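Local coordinates for EtuB protein (PDB 3IO0) that probably helps build the shell of a bacterial microcompartment linked to ethanol utilisation, assembling as a trimer whose chains each carry two BMC domains, at residues V156-A161 with N187-T192; D162-T167 with T205-A210. All blocks are in the same frame, centred on the assembly; numbering follows the deposited sequence.

In the fold
Contacts 1 and 2 are two faces of one helix, 154-167, in the second BMC domain. Its first half meets the sheet at strand 189-195 (contact 1); its second half meets helix 197-217, which follows that strand directly (contact 2). The contact centres lie about 10 Å apart, and they touch where Val160 CG1 packs on Ala207 CB at 3.7 Å. Met149 of strand 145-152 also joins them, packing against Val160 and Ile191 in contact 1 and against Ala164 and Ala207 in contact 2. A second subunit of the trimer reaches both, its Leu27 lying on Met158 and on Leu165. Contact 1 is buried, whereas contact 2 is partly exposed; both are structural packing in a probable shell protein.

Contact 1. Residues V156-A161 with N187-T192; sequences VGMIVA and NEILIT
Ile189 is where segment 187-192 first meets the helix, and it packs on main chain as much as on side chains. Its CB lies 3.5 Å from Gly157 C, over the peptide that joins Gly157 to Met158. Gly157 brings no side chain to the interface, and the CA atoms of Gly157 and Ile189 come within 4.3 Å. The two branches of Ile189 divide the helix between them. CG1, beside its own backbone N (chi1 -71°), reaches Met158, with CG1 4.2 Å from Met158 CG. CG2, anti to that N, sits 3.7 Å from Gly157 O and also reaches Ala161 CB at 4.1 Å, one helical turn further on. Gly157 O is meanwhile engaged within the helix by the N-H of Ala161. Leu190 turns the other way, onto Leu183. At Ile191 the strand again faces the helix, and CG1 lies 3.3 Å from Ala161 CB, so that this methyl group meets both isoleucines. No hydrogen bond crosses the contact; it is a buried apolar interface. Tyr175 and Leu172 of the adjoining strand 171-176 touch Ile189 and Ile191, respectively, while Phe85 of a neighbouring subunit packs on Ile189, placing this core beside a subunit boundary. The helix and strand run in nearly the same direction, at 23°, with their axes 7.0 Å apart at closest approach. Strands 145-152 and 171-176 flank strand 189-195 and run antiparallel to it, and helix 154-167 links these two flanking strands. The arrangement is thus a split beta-alpha-beta crossover, its helix packed on the intervening strand, as in the alpha/beta fold of the BMC domain.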
loop_
_atom_site.group_PDB
_atom_site.type_symbol
_atom_site.label_atom_id
_atom_site.label_comp_id
_atom_site.label_asym_id
_atom_site.label_seq_id
_atom_site.Cartn_x
_atom_site.Cartn_y
_atom_site.Cartn_z
ATOM N N VAL A 156 -13.339 -0.129 -13.524
ATOM C CA VAL A 156 -13.873 1.118 -14.048
ATOM C C VAL A 156 -12.783 1.837 -14.830
ATOM O O VAL A 156 -13.028 2.362 -15.914
ATOM C CB VAL A 156 -14.367 2.015 -12.912
ATOM C CG1 VAL A 156 -15.212 3.154 -13.462
ATOM C CG2 VAL A 156 -15.174 1.196 -11.906
ATOM N N GLY A 157 -11.574 1.828 -14.277
ATOM C CA GLY A 157 -10.399 2.338 -14.960
ATOM C C GLY A 157 -10.211 1.802 -16.365
ATOM O O GLY A 157 -9.860 2.572 -17.254
ATOM N N MET A 158 -10.435 0.497 -16.573
ATOM C CA MET A 158 -10.336 -0.109 -17.922
ATOM C C MET A 158 -11.322 0.510 -18.893
ATOM O O MET A 158 -10.942 0.923 -19.988
ATOM C CB MET A 158 -10.590 -1.618 -17.919
ATOM C CG MET A 158 -9.355 -2.518 -18.011
ATOM S SD MET A 158 -8.131 -2.232 -19.308
ATOM C CE MET A 158 -9.198 -1.838 -20.669
ATOM N N ILE A 159 -12.589 0.559 -18.487
ATOM C CA ILE A 159 -13.661 1.093 -19.316
ATOM C C ILE A 159 -13.334 2.524 -19.749
ATOM O O ILE A 159 -13.428 2.865 -20.944
ATOM C CB ILE A 159 -14.996 1.061 -18.559
ATOM C CG1 ILE A 159 -15.303 -0.357 -18.061
ATOM C CG2 ILE A 159 -16.117 1.602 -19.413
ATOM C CD1 ILE A 159 -15.623 -1.372 -19.139
ATOM N N VAL A 160 -12.939 3.339 -18.769
ATOM C CA VAL A 160 -12.443 4.685 -19.000
ATOM C C VAL A 160 -11.311 4.643 -20.030
ATOM O O VAL A 160 -11.427 5.216 -21.118
ATOM C CB VAL A 160 -11.957 5.309 -17.673
ATOM C CG1 VAL A 160 -11.346 6.682 -17.885
ATOM C CG2 VAL A 160 -13.088 5.402 -16.705
ATOM N N ALA A 161 -10.242 3.924 -19.696
ATOM C CA ALA A 161 -9.042 3.864 -20.527
ATOM C C ALA A 161 -9.343 3.463 -21.968
ATOM O O ALA A 161 -8.894 4.110 -22.917
ATOM C CB ALA A 161 -8.043 2.913 -19.919
ATOM N N ASN A 187 -5.959 0.566 -6.367
ATOM C CA ASN A 187 -6.975 -0.202 -7.071
ATOM C C ASN A 187 -7.481 0.570 -8.291
ATOM O O ASN A 187 -8.668 0.872 -8.402
ATOM C CB ASN A 187 -8.113 -0.605 -6.137
ATOM C CG ASN A 187 -8.870 -1.821 -6.634
ATOM O OD1 ASN A 187 -9.018 -2.034 -7.842
ATOM N ND2 ASN A 187 -9.366 -2.625 -5.704
ATOM N N GLU A 188 -6.565 0.877 -9.206
ATOM C CA GLU A 188 -6.873 1.704 -10.364
ATOM C C GLU A 188 -6.304 1.127 -11.647
ATOM O O GLU A 188 -5.303 0.404 -11.625
ATOM C CB GLU A 188 -6.266 3.095 -10.197
ATOM C CG GLU A 188 -6.690 3.883 -8.975
ATOM C CD GLU A 188 -5.714 5.004 -8.669
ATOM O OE1 GLU A 188 -4.493 4.795 -8.849
ATOM O OE2 GLU A 188 -6.154 6.098 -8.252
ATOM N N ILE A 189 -6.947 1.459 -12.766
ATOM C CA ILE A 189 -6.278 1.450 -14.073
ATOM C C ILE A 189 -6.027 2.903 -14.472
ATOM O O ILE A 189 -6.953 3.711 -14.498
ATOM C CB ILE A 189 -7.088 0.707 -15.167
ATOM C CG1 ILE A 189 -7.076 -0.802 -14.914
ATOM C CG2 ILE A 189 -6.552 1.025 -16.558
ATOM C CD1 ILE A 189 -5.753 -1.470 -15.196
ATOM N N LEU A 190 -4.766 3.231 -14.747
ATOM C CA LEU A 190 -4.386 4.575 -15.181
ATOM C C LEU A 190 -3.913 4.588 -16.627
ATOM O O LEU A 190 -3.218 3.678 -17.073
ATOM C CB LEU A 190 -3.307 5.162 -14.273
ATOM C CG LEU A 190 -2.767 6.557 -14.609
ATOM C CD1 LEU A 190 -2.725 7.455 -13.371
ATOM C CD2 LEU A 190 -1.413 6.468 -15.274
ATOM N N ILE A 191 -4.300 5.631 -17.348
ATOM C CA ILE A 191 -3.903 5.806 -18.734
ATOM C C ILE A 191 -3.409 7.228 -18.894
ATOM O O ILE A 191 -3.894 8.152 -18.237
ATOM C CB ILE A 191 -5.056 5.381 -19.715
ATOM C CG1 ILE A 191 -4.884 3.918 -20.052
ATOM C CG2 ILE A 191 -5.085 6.134 -21.035
ATOM C CD1 ILE A 191 -3.459 3.525 -20.178
ATOM N N THR A 192 -2.410 7.388 -19.740
ATOM C CA THR A 192 -1.829 8.682 -19.988
ATOM C C THR A 192 -1.782 8.886 -21.485
ATOM O O THR A 192 -1.369 7.995 -22.233
ATOM C CB THR A 192 -0.472 8.770 -19.315
ATOM O OG1 THR A 192 -0.602 9.598 -18.162
ATOM C CG2 THR A 192 0.574 9.338 -20.221
#

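Contact 2. Residues D162-T167 with T205-A210; sequences DTALKT and TAARKA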
loop_
_atom_site.group_PDB
_atom_site.type_symbol
_atom_site.label_atom_id
_atom_site.label_comp_id
_atom_site.label_asym_id
_atom_site.label_seq_id
_atom_site.Cartn_x
_atom_site.Cartn_y
_atom_site.Cartn_z
ATOM N N ASP A 162 -10.102 2.388 -22.115
ATOM C CA ASP A 162 -10.431 1.858 -23.421
ATOM C C ASP A 162 -11.281 2.842 -24.240
ATOM O O ASP A 162 -10.956 3.100 -25.407
ATOM C CB ASP A 162 -11.093 0.481 -23.282
ATOM C CG ASP A 162 -11.724 -0.009 -24.573
ATOM O OD1 ASP A 162 -10.965 -0.381 -25.506
ATOM O OD2 ASP A 162 -12.982 -0.031 -24.639
ATOM N N THR A 163 -12.335 3.420 -23.650
ATOM C CA THR A 163 -13.181 4.317 -24.457
ATOM C C THR A 163 -12.458 5.614 -24.825
ATOM O O THR A 163 -12.751 6.222 -25.855
ATOM C CB THR A 163 -14.620 4.609 -23.888
ATOM O OG1 THR A 163 -14.572 5.666 -22.933
ATOM C CG2 THR A 163 -15.301 3.354 -23.294
ATOM N N ALA A 164 -11.499 6.019 -23.998
ATOM C CA ALA A 164 -10.681 7.175 -24.319
ATOM C C ALA A 164 -9.939 6.935 -25.626
ATOM O O ALA A 164 -9.930 7.796 -26.500
ATOM C CB ALA A 164 -9.715 7.467 -23.212
ATOM N N LEU A 165 -9.347 5.752 -25.767
ATOM C CA LEU A 165 -8.486 5.442 -26.904
ATOM C C LEU A 165 -9.285 5.197 -28.178
ATOM O O LEU A 165 -8.824 5.492 -29.297
ATOM C CB LEU A 165 -7.635 4.218 -26.581
ATOM C CG LEU A 165 -6.603 4.347 -25.461
ATOM C CD1 LEU A 165 -6.152 2.976 -25.009
ATOM C CD2 LEU A 165 -5.417 5.159 -25.932
ATOM N N LYS A 166 -10.480 4.640 -27.989
ATOM C CA LYS A 166 -11.428 4.397 -29.073
ATOM C C LYS A 166 -11.951 5.717 -29.644
ATOM O O LYS A 166 -12.082 5.857 -30.852
ATOM C CB LYS A 166 -12.599 3.545 -28.572
ATOM C CG LYS A 166 -12.345 2.033 -28.500
ATOM C CD LYS A 166 -13.327 1.420 -27.493
ATOM C CE LYS A 166 -13.995 0.121 -27.970
ATOM N NZ LYS A 166 -13.318 -1.095 -27.489
ATOM N N THR A 167 -12.208 6.680 -28.760
ATOM C CA THR A 167 -12.866 7.945 -29.089
ATOM C C THR A 167 -12.158 8.836 -30.107
ATOM O O THR A 167 -12.821 9.495 -30.908
ATOM C CB THR A 167 -13.121 8.759 -27.811
ATOM O OG1 THR A 167 -14.230 8.188 -27.118
ATOM C CG2 THR A 167 -13.431 10.222 -28.119
ATOM N N THR A 205 -13.186 13.472 -22.403
ATOM C CA THR A 205 -14.578 13.748 -22.071
ATOM C C THR A 205 -15.435 12.507 -22.170
ATOM O O THR A 205 -16.305 12.281 -21.310
ATOM C CB THR A 205 -15.184 14.846 -22.948
ATOM O OG1 THR A 205 -14.246 15.910 -23.076
ATOM C CG2 THR A 205 -16.463 15.390 -22.308
ATOM N N ALA A 206 -15.197 11.720 -23.219
ATOM C CA ALA A 206 -15.903 10.463 -23.394
ATOM C C ALA A 206 -15.552 9.539 -22.235
ATOM O O ALA A 206 -16.425 8.871 -21.670
ATOM C CB ALA A 206 -15.539 9.830 -24.715
ATOM N N ALA A 207 -14.268 9.539 -21.876
ATOM C CA ALA A 207 -13.748 8.699 -20.809
ATOM C C ALA A 207 -14.397 9.057 -19.482
ATOM O O ALA A 207 -14.891 8.170 -18.784
ATOM C CB ALA A 207 -12.245 8.817 -20.734
ATOM N N ARG A 208 -14.421 10.353 -19.159
ATOM C CA ARG A 208 -15.110 10.857 -17.968
ATOM C C ARG A 208 -16.580 10.425 -17.959
ATOM O O ARG A 208 -17.101 9.961 -16.935
ATOM C CB ARG A 208 -15.021 12.382 -17.879
ATOM C CG ARG A 208 -15.399 12.912 -16.497
ATOM C CD ARG A 208 -16.311 14.140 -16.538
ATOM N NE ARG A 208 -15.577 15.387 -16.753
ATOM C CZ ARG A 208 -15.569 16.074 -17.892
ATOM N NH1 ARG A 208 -16.270 15.653 -18.942
ATOM N NH2 ARG A 208 -14.861 17.190 -17.981
ATOM N N LYS A 209 -17.239 10.574 -19.108
ATOM C CA LYS A 209 -18.640 10.199 -19.240
ATOM C C LYS A 209 -18.835 8.710 -18.926
ATOM O O LYS A 209 -19.661 8.346 -18.074
ATOM C CB LYS A 209 -19.154 10.541 -20.636
ATOM C CG LYS A 209 -20.657 10.433 -20.769
ATOM C CD LYS A 209 -21.123 10.669 -22.205
ATOM C CE LYS A 209 -22.597 10.274 -22.362
ATOM N NZ LYS A 209 -22.995 10.138 -23.791
ATOM N N ALA A 210 -18.047 7.870 -19.600
ATOM C CA ALA A 210 -18.077 6.420 -19.419
ATOM C C ALA A 210 -17.847 6.023 -17.963
ATOM O O ALA A 210 -18.588 5.201 -17.418
ATOM C CB ALA A 210 -17.049 5.756 -20.319
#
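Thr167 meets Ala206 with every atom of its branched side chain. Its CB stands 4.1 Å from Ala206 CB, and from there the branches part. The methyl CG2, anti to the backbone N, lies 4.0 Å from the same alanine methyl. OG1, beside the backbone N (chi1 -76°), also contacts Ala206 CB, but its hydrogen bond goes back into its own helix, to Thr163 O at 2.8 Å. That donor is tilted 31° from the carbonyl plane, on the face opposite the one used by Thr167 N, so two donors from one residue grip Thr163 O. The hydroxyl is thereby satisfied without a bond across the interface. One turn earlier, Thr163 OG1 faces Ala210 CB at 3.6 Å and lies near Ala207 CA. Ala164 CB and Ala207 CB meet methyl to methyl at 3.8 Å on the buried side, where both also touch Met149 of strand 145-152. Ser203 adds a hydrogen bond from its OG to Ala164 O. On the neighbouring subunit's side of helix 162-167, Lys166 NZ forms a salt bridge with Asp162 OD2, which accepts through its syn lone pair; that subunit accepts from the same NZ through Asn22 O and donates Asp24 N to Asp162 OD1. The two helices run roughly antiparallel, crossing at 147°. Alanines and short threonines line the interface, consistent with an axis separation of only 7.9 Å. Helices 154-167 and 197-217 thus form a close antiparallel pair packed against the antiparallel sheet, as in the BMC fold.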